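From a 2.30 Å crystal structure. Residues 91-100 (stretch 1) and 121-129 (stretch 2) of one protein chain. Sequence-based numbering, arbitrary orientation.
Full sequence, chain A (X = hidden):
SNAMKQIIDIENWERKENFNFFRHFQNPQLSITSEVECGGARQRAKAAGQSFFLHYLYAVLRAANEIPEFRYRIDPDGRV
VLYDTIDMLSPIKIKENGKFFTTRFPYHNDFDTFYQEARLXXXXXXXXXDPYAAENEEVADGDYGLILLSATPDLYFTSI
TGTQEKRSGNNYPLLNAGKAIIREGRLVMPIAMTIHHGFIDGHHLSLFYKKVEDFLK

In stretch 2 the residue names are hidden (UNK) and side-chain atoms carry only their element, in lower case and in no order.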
# COMPACT_ATOMS: atom_id res chain seq x y z
N PRO A 91 -18.84 3.67 -5.27
CA PRO A 91 -19.71 2.63 -4.69
C PRO A 91 -20.52 3.13 -3.46
O PRO A 91 -20.02 3.13 -2.31
CB PRO A 91 -18.72 1.50 -4.30
CG PRO A 91 -17.39 2.17 -4.11
CD PRO A 91 -17.40 3.45 -4.97
N ILE A 92 -21.77 3.49 -3.70
CA ILE A 92 -22.66 3.93 -2.65
C ILE A 92 -23.22 2.75 -1.86
O ILE A 92 -23.85 1.85 -2.44
CB ILE A 92 -23.78 4.86 -3.21
CG1 ILE A 92 -23.13 6.01 -4.01
CG2 ILE A 92 -24.65 5.41 -2.06
CD1 ILE A 92 -22.13 6.90 -3.15
N LYS A 93 -22.95 2.73 -0.55
CA LYS A 93 -23.47 1.68 0.31
C LYS A 93 -25.00 1.76 0.34
O LYS A 93 -25.56 2.82 0.58
CB LYS A 93 -22.89 1.80 1.72
CG LYS A 93 -23.23 0.64 2.68
CD LYS A 93 -23.01 1.10 4.11
CE LYS A 93 -22.71 -0.04 5.07
NZ LYS A 93 -22.83 0.40 6.48
N ILE A 94 -25.66 0.63 0.03
CA ILE A 94 -27.12 0.56 -0.04
C ILE A 94 -27.74 -0.28 1.10
O ILE A 94 -28.92 -0.11 1.40
CB ILE A 94 -27.67 0.06 -1.44
CG1 ILE A 94 -27.21 -1.37 -1.76
CG2 ILE A 94 -27.31 1.04 -2.55
CD1 ILE A 94 -27.47 -1.84 -3.20
N LYS A 95 -26.95 -1.16 1.71
CA LYS A 95 -27.44 -2.01 2.81
C LYS A 95 -26.45 -2.07 3.96
O LYS A 95 -25.24 -1.87 3.77
CB LYS A 95 -27.76 -3.43 2.31
CG LYS A 95 -29.08 -3.52 1.54
CD LYS A 95 -29.37 -4.91 1.00
CE LYS A 95 -30.54 -4.85 0.01
NZ LYS A 95 -30.65 -6.07 -0.88
N GLU A 96 -26.96 -2.35 5.16
CA GLU A 96 -26.13 -2.36 6.36
C GLU A 96 -25.09 -3.50 6.46
O GLU A 96 -24.19 -3.45 7.30
CB GLU A 96 -27.00 -2.28 7.63
CG GLU A 96 -27.61 -0.88 7.84
CD GLU A 96 -26.64 0.26 7.46
OE1 GLU A 96 -25.76 0.60 8.30
OE2 GLU A 96 -26.76 0.82 6.32
N ASN A 97 -25.23 -4.51 5.58
CA ASN A 97 -24.27 -5.61 5.48
C ASN A 97 -23.15 -5.33 4.46
O ASN A 97 -22.40 -6.25 4.08
CB ASN A 97 -24.98 -6.87 5.05
CG ASN A 97 -25.44 -6.79 3.60
OD1 ASN A 97 -25.66 -5.69 3.09
ND2 ASN A 97 -25.54 -7.94 2.93
N GLY A 98 -23.08 -4.08 3.99
CA GLY A 98 -22.01 -3.67 3.09
C GLY A 98 -22.34 -3.56 1.62
O GLY A 98 -21.56 -2.97 0.86
N LYS A 99 -23.49 -4.11 1.21
CA LYS A 99 -23.93 -3.99 -0.19
C LYS A 99 -23.89 -2.56 -0.64
O LYS A 99 -24.30 -1.64 0.07
CB LYS A 99 -25.33 -4.58 -0.47
CG LYS A 99 -25.25 -5.95 -1.16
CD LYS A 99 -26.56 -6.37 -1.88
CE LYS A 99 -26.59 -5.96 -3.41
NZ LYS A 99 -25.29 -6.24 -4.16
N PHE A 100 -23.34 -2.36 -1.82
CA PHE A 100 -23.24 -1.03 -2.38
C PHE A 100 -23.71 -1.11 -3.82
O PHE A 100 -23.78 -2.19 -4.41
CB PHE A 100 -21.78 -0.55 -2.34
CG PHE A 100 -20.83 -1.46 -3.05
CD1 PHE A 100 -20.61 -1.32 -4.42
CD2 PHE A 100 -20.17 -2.48 -2.36
CE1 PHE A 100 -19.72 -2.16 -5.08
CE2 PHE A 100 -19.30 -3.34 -3.03
CZ PHE A 100 -19.07 -3.18 -4.38
N UNK A 121 -28.94 12.13 -7.46
CA UNK A 121 -28.42 10.83 -7.87
C UNK A 121 -28.48 9.81 -6.71
O UNK A 121 -28.96 8.69 -6.90
c UNK A 121 -26.99 10.91 -8.48
c UNK A 121 -26.33 9.54 -8.58
c UNK A 121 -27.03 11.53 -9.88
c UNK A 121 -25.76 12.27 -10.26
N UNK A 122 -28.02 10.21 -5.53
CA UNK A 122 -28.04 9.33 -4.35
C UNK A 122 -29.45 8.94 -3.87
O UNK A 122 -29.68 7.78 -3.49
c UNK A 122 -27.18 9.89 -3.19
c UNK A 122 -27.56 9.26 -1.82
c UNK A 122 -24.75 10.45 -2.64
c UNK A 122 -25.70 9.64 -3.49
N UNK A 123 -30.36 9.91 -3.88
CA UNK A 123 -31.78 9.65 -3.60
C UNK A 123 -32.42 8.68 -4.61
O UNK A 123 -33.26 7.87 -4.23
o UNK A 123 -32.40 13.07 -2.37
o UNK A 123 -31.79 11.23 -1.25
c UNK A 123 -32.59 10.96 -3.52
c UNK A 123 -32.24 11.81 -2.29
N UNK A 124 -32.00 8.77 -5.88
CA UNK A 124 -32.50 7.85 -6.92
C UNK A 124 -31.85 6.45 -6.94
O UNK A 124 -32.32 5.56 -7.67
c UNK A 124 -32.37 8.51 -8.31
N UNK A 125 -30.80 6.23 -6.16
CA UNK A 125 -30.13 4.94 -6.13
C UNK A 125 -31.09 3.76 -5.89
O UNK A 125 -31.90 3.79 -4.96
c UNK A 125 -27.70 5.47 -5.87
c UNK A 125 -28.93 4.93 -5.15
c UNK A 125 -26.43 5.12 -5.23
c UNK A 125 -28.62 3.53 -4.64
N UNK A 126 -31.01 2.71 -6.74
CA UNK A 126 -31.90 1.56 -6.63
C UNK A 126 -31.73 0.78 -5.32
O UNK A 126 -30.61 0.72 -4.80
c UNK A 126 -30.26 1.14 -8.31
c UNK A 126 -30.07 2.57 -7.87
c UNK A 126 -31.52 0.68 -7.85
N UNK A 127 -32.80 0.17 -4.82
CA UNK A 127 -32.75 -0.55 -3.53
C UNK A 127 -31.85 -1.77 -3.62
O UNK A 127 -31.17 -2.13 -2.66
o UNK A 127 -35.89 2.10 -2.35
o UNK A 127 -35.12 0.54 -0.96
c UNK A 127 -35.45 0.94 -2.11
c UNK A 127 -35.30 -0.04 -3.28
c UNK A 127 -34.15 -1.03 -3.08
N UNK A 128 -31.89 -2.43 -4.78
CA UNK A 128 -31.05 -3.57 -5.06
C UNK A 128 -30.40 -3.28 -6.39
O UNK A 128 -30.84 -2.38 -7.12
c UNK A 128 -31.05 -6.08 -4.62
o UNK A 128 -31.55 -7.23 -4.76
o UNK A 128 -29.91 -5.89 -4.11
c UNK A 128 -31.86 -4.87 -5.12
N UNK A 129 -29.36 -3.99 -6.73
CA UNK A 129 -28.66 -3.71 -7.96
C UNK A 129 -27.37 -4.48 -8.08
O UNK A 129 -26.89 -5.10 -7.13

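Position 121 lies in the last part of a helix and carries four side-chain carbons, forked at the first, with one arm two carbons long; none reaches stretch 1. That beta-branched pattern is isoleucine, Ile121, an apolar chain that suits a partly exposed helical site.

Position 122 has the same four carbons and the same fork. Its CA-to-CB bond points sideways, yet the end of the longer arm lies 4.4 Å from CD1 of Ile92. This is isoleucine, Ile122, whose hydrocarbon chain suits this loose apolar contact.

At position 123 two carbons are present, the second bearing two oxygens, and they take no part in the contact. This short carboxylate is Asp123, exposed, as suits a charge.

Position 124 has a single side-chain carbon, out of reach of stretch 1. It is Ala124, a small residue on the exposed surface.

Position 125 again has four carbons forked at the first, with one two-carbon arm. Its CA-to-CB bond points toward stretch 1, and the side chain meets two residues: the end of the longer arm lies 3.3 Å from CB of Ile92, and the one-carbon arm lies 3.5 Å from CG2 of Ile94. This is Ile125, and its fork lets one residue pack against both. Its backbone N donates a weak hydrogen bond to O of Ile122 (3.3 Å).

Three carbons at position 126 close a ring onto the backbone N. The ring itself stays clear of stretch 1, but the carbonyl O is 4.0 Å from CG2 of Ile94. This is Pro126, whose ring restricts phi, here -64°, as the chain runs on past the helix.

Position 127 has three carbons, the third carrying two oxygens. Its CB points away, while its backbone O approaches CD1 of Ile94 (3.8 Å) and CE of Lys95 (3.9 Å). This is Glu127, its carboxylate left exposed.

Position 128 has two carbons, the second with two oxygens, one of them 3.3 Å from NZ of Lys95. This is Asp128, and the pair forms a salt bridge with a weak hydrogen bond from NZ to OD1. The same OD1 is 3.4 Å from CE of Lys99, so the acid sits close to two lysine side chains.

Position 129 has no side-chain atoms; its O is 3.6 Å from NZ of Lys99. This is Gly129, whose backbone approach needs no side chain.

The contact thus changes character along its length. Ile92 packs on Ile122 and Ile125, and Ile94 on Ile125, the CA-to-CB bonds of Ile92 and Ile94 pointing toward stretch 2. Beyond them, a type I turn runs from Lys95 to Gly98. Lys95 adds a salt bridge to Asp128; Lys99 brings its CE near the same carboxylate without a salt bridge.

Stretch 2, residues 121-129: IIDAIPEDG
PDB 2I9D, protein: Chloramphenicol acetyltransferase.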